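PDB 5V9X: ATP-dependent DNA helicase from Mycobacterium smegmatis, which unwinds RNA:DNA hybrids while tracking 3' to 5' along single-stranded DNA, using the energy of ATP hydrolysis. Local coordinates for residues 278-283 with 303-308; 500-505 with 820-825; 234-239 with 245-250; 634-639 with 649-654. One frame throughout, in Å; residues are numbered along the deposited sequence.

Interaction 1 (278-283 with 303-308); sequences DVEERI and AERLTS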
loop_
_atom_site.group_PDB
_atom_site.type_symbol
_atom_site.label_atom_id
_atom_site.label_comp_id
_atom_site.label_asym_id
_atom_site.label_seq_id
_atom_site.Cartn_x
_atom_site.Cartn_y
_atom_site.Cartn_z
ATOM N N ASP A 278 -5.494 11.087 26.820
ATOM C CA ASP A 278 -6.348 9.982 27.247
ATOM C C ASP A 278 -6.137 8.745 26.386
ATOM O O ASP A 278 -6.255 7.619 26.883
ATOM C CB ASP A 278 -7.815 10.403 27.212
ATOM C CG ASP A 278 -8.058 11.709 27.934
ATOM O OD1 ASP A 278 -7.609 12.757 27.423
ATOM O OD2 ASP A 278 -8.696 11.692 29.010
ATOM N N VAL A 279 -5.836 8.932 25.100
ATOM C CA VAL A 279 -5.517 7.799 24.233
ATOM C C VAL A 279 -4.234 7.127 24.698
ATOM O O VAL A 279 -4.188 5.909 24.907
ATOM C CB VAL A 279 -5.412 8.259 22.766
ATOM C CG1 VAL A 279 -4.868 7.141 21.893
ATOM C CG2 VAL A 279 -6.767 8.732 22.259
ATOM N N GLU A 280 -3.170 7.918 24.871
ATOM C CA GLU A 280 -1.894 7.379 25.327
ATOM C C GLU A 280 -2.034 6.657 26.661
ATOM O O GLU A 280 -1.324 5.676 26.919
ATOM C CB GLU A 280 -0.868 8.508 25.439
ATOM C CG GLU A 280 -0.566 9.228 24.130
ATOM C CD GLU A 280 -0.041 10.638 24.348
ATOM O OE1 GLU A 280 -0.042 11.105 25.508
ATOM O OE2 GLU A 280 0.367 11.284 23.360
ATOM N N GLU A 281 -2.944 7.122 27.518
ATOM C CA GLU A 281 -3.166 6.468 28.803
ATOM C C GLU A 281 -3.696 5.052 28.618
ATOM O O GLU A 281 -3.158 4.096 29.191
ATOM C CB GLU A 281 -4.139 7.295 29.641
ATOM C CG GLU A 281 -3.567 7.800 30.946
ATOM C CD GLU A 281 -4.630 8.411 31.831
ATOM O OE1 GLU A 281 -5.204 9.449 31.442
ATOM O OE2 GLU A 281 -4.907 7.838 32.907
ATOM N N ARG A 282 -4.762 4.898 27.826
ATOM C CA ARG A 282 -5.361 3.582 27.632
ATOM C C ARG A 282 -4.413 2.626 26.919
ATOM O O ARG A 282 -4.465 1.413 27.154
ATOM C CB ARG A 282 -6.668 3.709 26.850
ATOM C CG ARG A 282 -7.730 4.556 27.535
ATOM C CD ARG A 282 -8.247 3.898 28.805
ATOM N NE ARG A 282 -9.388 4.622 29.358
ATOM C CZ ARG A 282 -9.289 5.634 30.216
ATOM N NH1 ARG A 282 -8.096 6.043 30.624
ATOM N NH2 ARG A 282 -10.382 6.237 30.664
ATOM N N ILE A 283 -3.548 3.147 26.044
ATOM C CA ILE A 283 -2.586 2.291 25.353
ATOM C C ILE A 283 -1.612 1.681 26.351
ATOM O O ILE A 283 -1.347 0.473 26.327
ATOM C CB ILE A 283 -1.852 3.082 24.256
ATOM C CG1 ILE A 283 -2.772 3.301 23.053
ATOM C CG2 ILE A 283 -0.575 2.360 23.835
ATOM C CD1 ILE A 283 -2.123 4.058 21.919
ATOM N N ALA A 303 4.855 7.727 15.034
ATOM C CA ALA A 303 5.456 6.591 15.728
ATOM C C ALA A 303 6.540 7.049 16.700
ATOM O O ALA A 303 6.603 6.585 17.844
ATOM C CB ALA A 303 6.020 5.598 14.712
ATOM N N GLU A 304 7.411 7.960 16.254
ATOM C CA GLU A 304 8.393 8.549 17.160
ATOM C C GLU A 304 7.707 9.290 18.300
ATOM O O GLU A 304 8.133 9.198 19.458
ATOM C CB GLU A 304 9.318 9.499 16.397
ATOM C CG GLU A 304 10.181 8.843 15.330
ATOM C CD GLU A 304 11.308 8.011 15.912
ATOM O OE1 GLU A 304 11.755 7.062 15.234
ATOM O OE2 GLU A 304 11.747 8.304 17.047
ATOM N N ARG A 305 6.639 10.028 17.989
ATOM C CA ARG A 305 5.917 10.781 19.011
ATOM C C ARG A 305 5.327 9.857 20.068
ATOM O O ARG A 305 5.564 10.037 21.268
ATOM C CB ARG A 305 4.812 11.609 18.361
ATOM C CG ARG A 305 5.167 13.050 18.073
ATOM C CD ARG A 305 3.893 13.828 17.821
ATOM N NE ARG A 305 2.952 13.646 18.923
ATOM C CZ ARG A 305 1.644 13.867 18.840
ATOM N NH1 ARG A 305 1.109 14.276 17.697
ATOM N NH2 ARG A 305 0.870 13.674 19.899
ATOM N N LEU A 306 4.539 8.868 19.638
ATOM C CA LEU A 306 3.885 7.973 20.587
ATOM C C LEU A 306 4.901 7.220 21.432
ATOM O O LEU A 306 4.707 7.056 22.643
ATOM C CB LEU A 306 2.976 6.996 19.846
ATOM C CG LEU A 306 1.612 7.548 19.437
ATOM C CD1 LEU A 306 0.887 6.569 18.530
ATOM C CD2 LEU A 306 0.779 7.853 20.674
ATOM N N THR A 307 5.994 6.761 20.816
ATOM C CA THR A 307 7.037 6.084 21.580
ATOM C C THR A 307 7.585 6.985 22.680
ATOM O O THR A 307 7.847 6.525 23.799
ATOM C CB THR A 307 8.158 5.632 20.649
ATOM O OG1 THR A 307 7.602 4.883 19.563
ATOM C CG2 THR A 307 9.150 4.763 21.400
ATOM N N SER A 308 7.762 8.275 22.383
ATOM C CA SER A 308 8.167 9.222 23.415
ATOM C C SER A 308 7.122 9.305 24.521
ATOM O O SER A 308 7.459 9.293 25.710
ATOM C CB SER A 308 8.399 10.604 22.801
ATOM O OG SER A 308 9.225 10.528 21.652
#
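E280 faces both R305 and L306, one carrying its charge toward the acid and the other offering a methyl group, so a single glutamate meets a polar and an apolar neighbour on the helix opposite. Along 303-308, the carbonyls of A303 and E304 accept bonds within the helix, while the carboxylate of E304 turns to H356. R305 comes next. E280 OE2 stands at the edge of its guanidinium, near the plane, but 4.2 Å from R305 NH2, too far for a salt bridge. The firmer partner of R305 is a phosphate of the bound DNA, held through NH1, with W276 adding a cation-pi contact; the nearby carboxylate may weakly modulate this charge. L306 makes the apolar half: its CD2 sits 4.0 Å from E280 CG, the two side chains crossing obliquely. E280 CG lies beside its own backbone N (chi1 -61°), which sets the aliphatic part of the chain against the leucine. Then T307 OG1 bonds to A303 O at 2.6 Å and S308 OG to E304 O at 2.8 Å, each from the face of the carbonyl plane opposite the backbone N-H. Helices 276-288 and 300-318 thus stand side by side on the second RecA-like sheet, V279 and I283 resting on F429 of strand 424-429, and L306 on V380 of strand 378-381.

Interaction 2 (500-505 with 820-825); sequences FEATLD and DFPIVL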
loop_
_atom_site.group_PDB
_atom_site.type_symbol
_atom_site.label_atom_id
_atom_site.label_comp_id
_atom_site.label_asym_id
_atom_site.label_seq_id
_atom_site.Cartn_x
_atom_site.Cartn_y
_atom_site.Cartn_z
ATOM N N PHE A 500 5.347 0.079 -27.321
ATOM C CA PHE A 500 6.665 -0.454 -27.003
ATOM C C PHE A 500 7.751 0.288 -27.772
ATOM O O PHE A 500 8.719 0.780 -27.183
ATOM C CB PHE A 500 6.704 -1.952 -27.309
ATOM C CG PHE A 500 8.026 -2.603 -27.010
ATOM C CD1 PHE A 500 8.389 -2.897 -25.705
ATOM C CD2 PHE A 500 8.898 -2.938 -28.036
ATOM C CE1 PHE A 500 9.601 -3.501 -25.427
ATOM C CE2 PHE A 500 10.108 -3.543 -27.762
ATOM C CZ PHE A 500 10.462 -3.824 -26.456
ATOM N N GLU A 501 7.603 0.380 -29.097
ATOM C CA GLU A 501 8.586 1.099 -29.900
ATOM C C GLU A 501 8.626 2.575 -29.530
ATOM O O GLU A 501 9.696 3.191 -29.531
ATOM C CB GLU A 501 8.284 0.928 -31.389
ATOM C CG GLU A 501 8.225 -0.518 -31.865
ATOM C CD GLU A 501 9.556 -1.243 -31.751
ATOM O OE1 GLU A 501 10.604 -0.573 -31.628
ATOM O OE2 GLU A 501 9.551 -2.492 -31.788
ATOM N N ALA A 502 7.468 3.158 -29.205
ATOM C CA ALA A 502 7.438 4.551 -28.771
ATOM C C ALA A 502 8.297 4.761 -27.529
ATOM O O ALA A 502 9.011 5.766 -27.422
ATOM C CB ALA A 502 5.999 4.993 -28.508
ATOM N N THR A 503 8.247 3.821 -26.585
ATOM C CA THR A 503 9.087 3.928 -25.396
ATOM C C THR A 503 10.565 3.794 -25.749
ATOM O O THR A 503 11.404 4.531 -25.216
ATOM C CB THR A 503 8.682 2.870 -24.368
ATOM O OG1 THR A 503 7.339 3.116 -23.928
ATOM C CG2 THR A 503 9.616 2.901 -23.169
ATOM N N LEU A 504 10.902 2.868 -26.653
ATOM C CA LEU A 504 12.298 2.699 -27.048
ATOM C C LEU A 504 12.821 3.936 -27.769
ATOM O O LEU A 504 13.993 4.299 -27.620
ATOM C CB LEU A 504 12.454 1.463 -27.935
ATOM C CG LEU A 504 11.970 0.116 -27.396
ATOM C CD1 LEU A 504 12.457 -1.008 -28.295
ATOM C CD2 LEU A 504 12.432 -0.102 -25.969
ATOM N N ASP A 505 11.968 4.589 -28.561
ATOM C CA ASP A 505 12.374 5.815 -29.242
ATOM C C ASP A 505 12.777 6.884 -28.238
ATOM O O ASP A 505 13.823 7.529 -28.381
ATOM C CB ASP A 505 11.241 6.331 -30.130
ATOM C CG ASP A 505 10.840 5.338 -31.191
ATOM O OD1 ASP A 505 11.674 4.478 -31.540
ATOM O OD2 ASP A 505 9.692 5.417 -31.677
ATOM N N ASP A 820 1.542 12.859 -27.855
ATOM C CA ASP A 820 1.903 11.452 -27.967
ATOM C C ASP A 820 3.158 11.096 -27.179
ATOM O O ASP A 820 3.584 9.938 -27.216
ATOM C CB ASP A 820 2.095 11.083 -29.440
ATOM C CG ASP A 820 2.970 12.079 -30.180
ATOM O OD1 ASP A 820 2.919 13.282 -29.844
ATOM O OD2 ASP A 820 3.709 11.661 -31.095
ATOM N N PHE A 821 3.753 12.058 -26.480
ATOM C CA PHE A 821 4.951 11.822 -25.685
ATOM C C PHE A 821 4.677 10.737 -24.648
ATOM O O PHE A 821 3.759 10.894 -23.828
ATOM C CB PHE A 821 5.385 13.121 -25.010
ATOM C CG PHE A 821 6.798 13.107 -24.501
ATOM C CD1 PHE A 821 7.866 13.170 -25.381
ATOM C CD2 PHE A 821 7.059 13.055 -23.140
ATOM C CE1 PHE A 821 9.167 13.166 -24.916
ATOM C CE2 PHE A 821 8.356 13.052 -22.669
ATOM C CZ PHE A 821 9.412 13.109 -23.558
ATOM N N PRO A 822 5.427 9.630 -24.653
ATOM C CA PRO A 822 5.080 8.497 -23.778
ATOM C C PRO A 822 4.983 8.838 -22.299
ATOM O O PRO A 822 4.214 8.187 -21.579
ATOM C CB PRO A 822 6.209 7.496 -24.054
ATOM C CG PRO A 822 6.623 7.794 -25.453
ATOM C CD PRO A 822 6.499 9.289 -25.603
ATOM N N ILE A 823 5.732 9.831 -21.814
ATOM C CA ILE A 823 5.614 10.199 -20.406
ATOM C C ILE A 823 4.298 10.926 -20.155
ATOM O O ILE A 823 3.636 10.702 -19.134
ATOM C CB ILE A 823 6.825 11.038 -19.961
ATOM C CG1 ILE A 823 8.118 10.282 -20.252
ATOM C CG2 ILE A 823 6.738 11.349 -18.475
ATOM C CD1 ILE A 823 8.193 8.935 -19.571
ATOM N N VAL A 824 3.893 11.799 -21.081
ATOM C CA VAL A 824 2.585 12.442 -20.971
ATOM C C VAL A 824 1.478 11.396 -21.006
ATOM O O VAL A 824 0.539 11.433 -20.203
ATOM C CB VAL A 824 2.404 13.492 -22.081
ATOM C CG1 VAL A 824 0.997 14.067 -22.041
ATOM C CG2 VAL A 824 3.436 14.597 -21.938
ATOM N N LEU A 825 1.576 10.443 -21.938
ATOM C CA LEU A 825 0.578 9.381 -22.033
ATOM C C LEU A 825 0.473 8.607 -20.724
ATOM O O LEU A 825 -0.631 8.334 -20.236
ATOM C CB LEU A 825 0.925 8.434 -23.182
ATOM C CG LEU A 825 0.986 8.990 -24.604
ATOM C CD1 LEU A 825 1.419 7.901 -25.575
ATOM C CD2 LEU A 825 -0.356 9.572 -25.019
#
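The ring of P822 presses its CG against the backbone of A502, and this one carbon does most of the touching. It lies 3.7 Å from A502 O and 4.2 Å from A502 CB, so it meets the carbonyl and the methyl of one residue together. T503 N is a little farther from the same CG, at 4.4 Å. No hydrogen bond crosses here; the contact is van der Waals packing. F821 is the N-cap of helix 822-835, and a proline in the first turn is well tolerated, because an N-H there has no acceptor within the helix. The helix it opens belongs to the DEAD/H-associated region and helix 497-508 to the winged-helix region, so parts of the chain more than 300 residues apart meet. On the buried side the packing continues, F821 and P822 both lying on L506, while T503 leans on L461 and A465 and gives its hydroxyl to A499 O. The other side is looser. D820 and L825 are exposed; although the first side-chain bond of L825 is directed toward segment 500-505, its side-chain atoms stay at least 6.2 Å away, and the carboxylate of D505 turns to a salt bridge with R527.

Interaction 3 (234-239 with 245-250); sequences EVARFL and TTIVCP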
loop_
_atom_site.group_PDB
_atom_site.type_symbol
_atom_site.label_atom_id
_atom_site.label_comp_id
_atom_site.label_asym_id
_atom_site.label_seq_id
_atom_site.Cartn_x
_atom_site.Cartn_y
_atom_site.Cartn_z
ATOM N N GLU A 234 -7.476 -12.507 -10.432
ATOM C CA GLU A 234 -6.621 -11.421 -10.899
ATOM C C GLU A 234 -5.254 -11.447 -10.228
ATOM O O GLU A 234 -4.234 -11.212 -10.885
ATOM C CB GLU A 234 -7.299 -10.070 -10.665
ATOM C CG GLU A 234 -6.437 -8.863 -11.033
ATOM C CD GLU A 234 -6.332 -8.619 -12.537
ATOM O OE1 GLU A 234 -6.547 -9.561 -13.333
ATOM O OE2 GLU A 234 -6.035 -7.469 -12.926
ATOM N N VAL A 235 -5.214 -11.715 -8.921
ATOM C CA VAL A 235 -3.934 -11.835 -8.229
ATOM C C VAL A 235 -3.146 -13.018 -8.779
ATOM O O VAL A 235 -1.919 -12.952 -8.930
ATOM C CB VAL A 235 -4.162 -11.955 -6.711
ATOM C CG1 VAL A 235 -2.848 -12.205 -5.992
ATOM C CG2 VAL A 235 -4.836 -10.701 -6.179
ATOM N N ALA A 236 -3.839 -14.116 -9.093
ATOM C CA ALA A 236 -3.178 -15.255 -9.719
ATOM C C ALA A 236 -2.634 -14.892 -11.093
ATOM O O ALA A 236 -1.585 -15.403 -11.502
ATOM C CB ALA A 236 -4.146 -16.433 -9.821
ATOM N N ARG A 237 -3.332 -14.014 -11.819
ATOM C CA ARG A 237 -2.821 -13.545 -13.101
ATOM C C ARG A 237 -1.589 -12.667 -12.922
ATOM O O ARG A 237 -0.682 -12.691 -13.762
ATOM C CB ARG A 237 -3.914 -12.786 -13.854
ATOM C CG ARG A 237 -3.629 -12.602 -15.335
ATOM C CD ARG A 237 -4.720 -11.793 -16.020
ATOM N NE ARG A 237 -4.633 -10.371 -15.698
ATOM C CZ ARG A 237 -3.783 -9.531 -16.281
ATOM N NH1 ARG A 237 -2.944 -9.974 -17.209
ATOM N NH2 ARG A 237 -3.766 -8.249 -15.937
ATOM N N PHE A 238 -1.535 -11.885 -11.841
ATOM C CA PHE A 238 -0.336 -11.103 -11.577
ATOM C C PHE A 238 0.848 -12.005 -11.264
ATOM O O PHE A 238 1.962 -11.763 -11.742
ATOM C CB PHE A 238 -0.568 -10.127 -10.424
ATOM C CG PHE A 238 0.689 -9.451 -9.952
ATOM C CD1 PHE A 238 1.191 -8.352 -10.627
ATOM C CD2 PHE A 238 1.381 -9.927 -8.850
ATOM C CE1 PHE A 238 2.347 -7.733 -10.209
ATOM C CE2 PHE A 238 2.546 -9.312 -8.426
ATOM C CZ PHE A 238 3.028 -8.214 -9.111
ATOM N N LEU A 239 0.622 -13.051 -10.463
ATOM C CA LEU A 239 1.716 -13.909 -10.022
ATOM C C LEU A 239 2.335 -14.673 -11.186
ATOM O O LEU A 239 3.563 -14.733 -11.308
ATOM C CB LEU A 239 1.216 -14.876 -8.948
ATOM C CG LEU A 239 2.130 -16.032 -8.541
ATOM C CD1 LEU A 239 3.378 -15.526 -7.837
ATOM C CD2 LEU A 239 1.379 -17.021 -7.666
ATOM N N THR A 245 -2.306 -21.012 -13.113
ATOM C CA THR A 245 -2.127 -20.963 -11.667
ATOM C C THR A 245 -3.186 -21.815 -10.985
ATOM O O THR A 245 -4.384 -21.619 -11.214
ATOM C CB THR A 245 -2.223 -19.528 -11.140
ATOM O OG1 THR A 245 -1.341 -18.682 -11.882
ATOM C CG2 THR A 245 -1.851 -19.474 -9.665
ATOM N N THR A 246 -2.747 -22.747 -10.144
ATOM C CA THR A 246 -3.657 -23.451 -9.251
ATOM C C THR A 246 -3.922 -22.581 -8.029
ATOM O O THR A 246 -2.996 -22.258 -7.276
ATOM C CB THR A 246 -3.076 -24.795 -8.822
ATOM O OG1 THR A 246 -2.968 -25.662 -9.957
ATOM C CG2 THR A 246 -3.968 -25.443 -7.769
ATOM N N ILE A 247 -5.178 -22.200 -7.828
ATOM C CA ILE A 247 -5.555 -21.357 -6.702
ATOM C C ILE A 247 -5.965 -22.252 -5.540
ATOM O O ILE A 247 -6.954 -22.989 -5.626
ATOM C CB ILE A 247 -6.682 -20.386 -7.083
ATOM C CG1 ILE A 247 -6.166 -19.353 -8.085
ATOM C CG2 ILE A 247 -7.241 -19.704 -5.842
ATOM C CD1 ILE A 247 -7.161 -18.264 -8.412
ATOM N N VAL A 248 -5.194 -22.196 -4.458
ATOM C CA VAL A 248 -5.495 -22.916 -3.227
ATOM C C VAL A 248 -6.151 -21.939 -2.264
ATOM O O VAL A 248 -5.531 -20.952 -1.850
ATOM C CB VAL A 248 -4.230 -23.531 -2.611
ATOM C CG1 VAL A 248 -4.506 -23.983 -1.189
ATOM C CG2 VAL A 248 -3.737 -24.696 -3.455
ATOM N N CYS A 249 -7.404 -22.207 -1.908
ATOM C CA CYS A 249 -8.169 -21.327 -1.023
ATOM C C CYS A 249 -9.158 -22.167 -0.231
ATOM O O CYS A 249 -10.352 -22.227 -0.551
ATOM C CB CYS A 249 -8.886 -20.234 -1.816
ATOM S SG CYS A 249 -9.845 -19.080 -0.810
ATOM N N PRO A 250 -8.694 -22.834 0.822
ATOM C CA PRO A 250 -9.581 -23.689 1.614
ATOM C C PRO A 250 -10.432 -22.858 2.556
ATOM O O PRO A 250 -10.153 -21.666 2.762
ATOM C CB PRO A 250 -8.598 -24.581 2.385
ATOM C CG PRO A 250 -7.414 -23.700 2.586
ATOM C CD PRO A 250 -7.315 -22.838 1.345
#
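T245 OG1 sits between two oxygens, S240 OG and A236 O, where strand 245-248 lies beside helix 232-240. S240 is the stronger partner. The 3.3 Å approach of T245 OG1 to A236 O is only a weak bond, and its proton may be claimed by the other neighbour. Around this polar spot the contact is apolar. A236 points its CB at the strand, where the methyl is met by two residues from directions about a right angle apart: T245 CG2 at 3.8 Å and I247 CD1, also at 3.8 Å. The isoleucine reaches that far because CG1 is anti to the carbonyl carbon (chi1 -68°) and CD1 continues the extended line. Being the smallest side chain with a carbon to offer, alanine lets helix and strand come close, 6.1 Å between the CA atoms of A236 and T245. On the far side of the helix R237 NE binds E234 OE1 at 3.1 Å, nearly straight at 170°, with the acid oxygen met from above the carboxylate plane; E234 OE2 and R237 NH1 go on to V456 N and A490 O. The strand is an edge strand of the first RecA-like sheet, paired in parallel with strand 64-68, which leads into the probable Walker A loop; helix 232-240 covers one face, with V235 on L66, and helix 50-60 the other, meeting T246 and V248.

Interaction 4 (634-639 with 649-654); sequences GAFTGE and DKRCQK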
loop_
_atom_site.group_PDB
_atom_site.type_symbol
_atom_site.label_atom_id
_atom_site.label_comp_id
_atom_site.label_asym_id
_atom_site.label_seq_id
_atom_site.Cartn_x
_atom_site.Cartn_y
_atom_site.Cartn_z
ATOM N N GLY A 634 -21.075 5.287 3.848
ATOM C CA GLY A 634 -22.349 5.986 3.851
ATOM C C GLY A 634 -23.498 5.108 4.308
ATOM O O GLY A 634 -24.373 5.553 5.056
ATOM N N ALA A 635 -23.514 3.848 3.861
ATOM C CA ALA A 635 -24.552 2.920 4.296
ATOM C C ALA A 635 -24.481 2.664 5.795
ATOM O O ALA A 635 -25.510 2.403 6.429
ATOM C CB ALA A 635 -24.437 1.607 3.521
ATOM N N PHE A 636 -23.282 2.729 6.377
ATOM C CA PHE A 636 -23.156 2.624 7.826
ATOM C C PHE A 636 -23.680 3.878 8.512
ATOM O O PHE A 636 -24.393 3.791 9.517
ATOM C CB PHE A 636 -21.693 2.369 8.202
ATOM C CG PHE A 636 -21.400 2.510 9.676
ATOM C CD1 PHE A 636 -21.454 1.410 10.516
ATOM C CD2 PHE A 636 -21.046 3.740 10.216
ATOM C CE1 PHE A 636 -21.175 1.539 11.868
ATOM C CE2 PHE A 636 -20.771 3.872 11.566
ATOM C CZ PHE A 636 -20.833 2.770 12.393
ATOM N N THR A 637 -23.324 5.053 7.989
ATOM C CA THR A 637 -23.760 6.303 8.603
ATOM C C THR A 637 -25.273 6.447 8.531
ATOM O O THR A 637 -25.924 6.793 9.523
ATOM C CB THR A 637 -23.073 7.488 7.924
ATOM O OG1 THR A 637 -21.651 7.355 8.052
ATOM C CG2 THR A 637 -23.515 8.796 8.561
ATOM N N GLY A 638 -25.851 6.182 7.358
ATOM C CA GLY A 638 -27.296 6.271 7.225
ATOM C C GLY A 638 -28.023 5.297 8.132
ATOM O O GLY A 638 -28.982 5.665 8.814
ATOM N N GLU A 639 -27.566 4.042 8.160
ATOM C CA GLU A 639 -28.255 3.018 8.942
ATOM C C GLU A 639 -28.267 3.364 10.425
ATOM O O GLU A 639 -29.328 3.389 11.060
ATOM C CB GLU A 639 -27.606 1.652 8.721
ATOM C CG GLU A 639 -28.242 0.545 9.550
ATOM C CD GLU A 639 -27.787 -0.841 9.139
ATOM O OE1 GLU A 639 -27.026 -1.469 9.902
ATOM O OE2 GLU A 639 -28.193 -1.301 8.052
ATOM N N ASP A 649 -27.259 0.407 20.366
ATOM C CA ASP A 649 -26.300 -0.195 21.287
ATOM C C ASP A 649 -25.953 -1.621 20.877
ATOM O O ASP A 649 -24.787 -2.026 20.948
ATOM C CB ASP A 649 -26.849 -0.163 22.714
ATOM C CG ASP A 649 -26.907 1.241 23.285
ATOM O OD1 ASP A 649 -26.447 2.182 22.604
ATOM O OD2 ASP A 649 -27.419 1.405 24.413
ATOM N N LYS A 650 -26.951 -2.400 20.448
ATOM C CA LYS A 650 -26.678 -3.749 19.956
ATOM C C LYS A 650 -25.701 -3.711 18.788
ATOM O O LYS A 650 -24.749 -4.498 18.730
ATOM C CB LYS A 650 -27.974 -4.437 19.521
ATOM C CG LYS A 650 -29.161 -4.276 20.449
ATOM C CD LYS A 650 -30.428 -4.718 19.728
ATOM C CE LYS A 650 -31.679 -4.117 20.345
ATOM N NZ LYS A 650 -32.771 -3.996 19.338
ATOM N N ARG A 651 -25.930 -2.795 17.844
ATOM C CA ARG A 651 -25.092 -2.717 16.653
ATOM C C ARG A 651 -23.648 -2.382 17.007
ATOM O O ARG A 651 -22.712 -2.952 16.435
ATOM C CB ARG A 651 -25.663 -1.676 15.693
ATOM C CG ARG A 651 -24.935 -1.570 14.371
ATOM C CD ARG A 651 -25.360 -2.668 13.417
ATOM N NE ARG A 651 -25.459 -2.162 12.052
ATOM C CZ ARG A 651 -24.455 -2.156 11.183
ATOM N NH1 ARG A 651 -23.273 -2.640 11.529
ATOM N NH2 ARG A 651 -24.637 -1.669 9.964
ATOM N N CYS A 652 -23.448 -1.459 17.950
ATOM C CA CYS A 652 -22.095 -1.049 18.305
ATOM C C CYS A 652 -21.342 -2.144 19.052
ATOM O O CYS A 652 -20.116 -2.239 18.931
ATOM C CB CYS A 652 -22.136 0.228 19.147
ATOM S SG CYS A 652 -22.703 1.698 18.261
ATOM N N GLN A 653 -22.048 -2.979 19.818
ATOM C CA GLN A 653 -21.364 -3.947 20.669
ATOM C C GLN A 653 -20.802 -5.127 19.884
ATOM O O GLN A 653 -19.786 -5.701 20.291
ATOM C CB GLN A 653 -22.302 -4.440 21.771
ATOM C CG GLN A 653 -22.541 -3.410 22.864
ATOM C CD GLN A 653 -21.248 -2.845 23.434
ATOM O OE1 GLN A 653 -20.262 -3.565 23.610
ATOM N NE2 GLN A 653 -21.246 -1.549 23.723
ATOM N N LYS A 654 -21.430 -5.506 18.772
ATOM C CA LYS A 654 -20.841 -6.533 17.921
ATOM C C LYS A 654 -19.678 -6.004 17.091
ATOM O O LYS A 654 -19.104 -6.760 16.299
ATOM C CB LYS A 654 -21.908 -7.155 17.014
ATOM C CG LYS A 654 -22.831 -6.160 16.340
ATOM C CD LYS A 654 -23.998 -6.872 15.673
ATOM C CE LYS A 654 -24.810 -7.667 16.686
ATOM N NZ LYS A 654 -26.007 -8.298 16.064
#
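R651 reaches across to E639 by a side chain that starts straight and then bends. CB points toward helix 627-640 and CG is anti to the backbone N (chi1 -176°), after which the chain turns at chi2 and chi3. CD passes 4.1 Å from E639 OE1. NE then meets that oxygen at 2.7 Å, though the N-H is badly aimed (130°) and the bond weak. Beyond CZ, NH2 points at OE1 again and completes a salt bridge; its modelled separation is too short to be taken literally at this resolution. Both nitrogens therefore converge on one oxygen, with the carboxylate plane tilted 65° from the guanidinium, while OE2 stays 4.1 Å from NH2. The bridge spans two consecutive helices, 627-640 and 645-653, joined by a short connection, after which the chain enters strand 657-659 at the edge of the second RecA-like sheet. NH2 also lies 4.5 Å from F636 CD1, the ring that fills the inner side of the pair and packs on I437, A440 and V441 of helix 433-448. The remaining nitrogen, NH1, bonds to Q444 OE1 of that same helix.

How the interactions relate
No two of the four contacts share a segment or touch. Interactions 1 and 3 belong to the two RecA-like domains, one between neighbouring helices of the second sheet, the other between a helix and an edge strand of the first, and their centres lie about 40 Å apart. Interaction 4 flanks the second domain, whereas interaction 2 joins later regions on the opposite side of the chain's centre from both 1 and 4. Interactions 1 and 2 are buried and mainly apolar across the interface; 3 is partly buried and mixes methyl packing with a weak hydroxyl bond, and 4, with an exposed acid, depends on charge. Interaction 1 alone reaches the DNA.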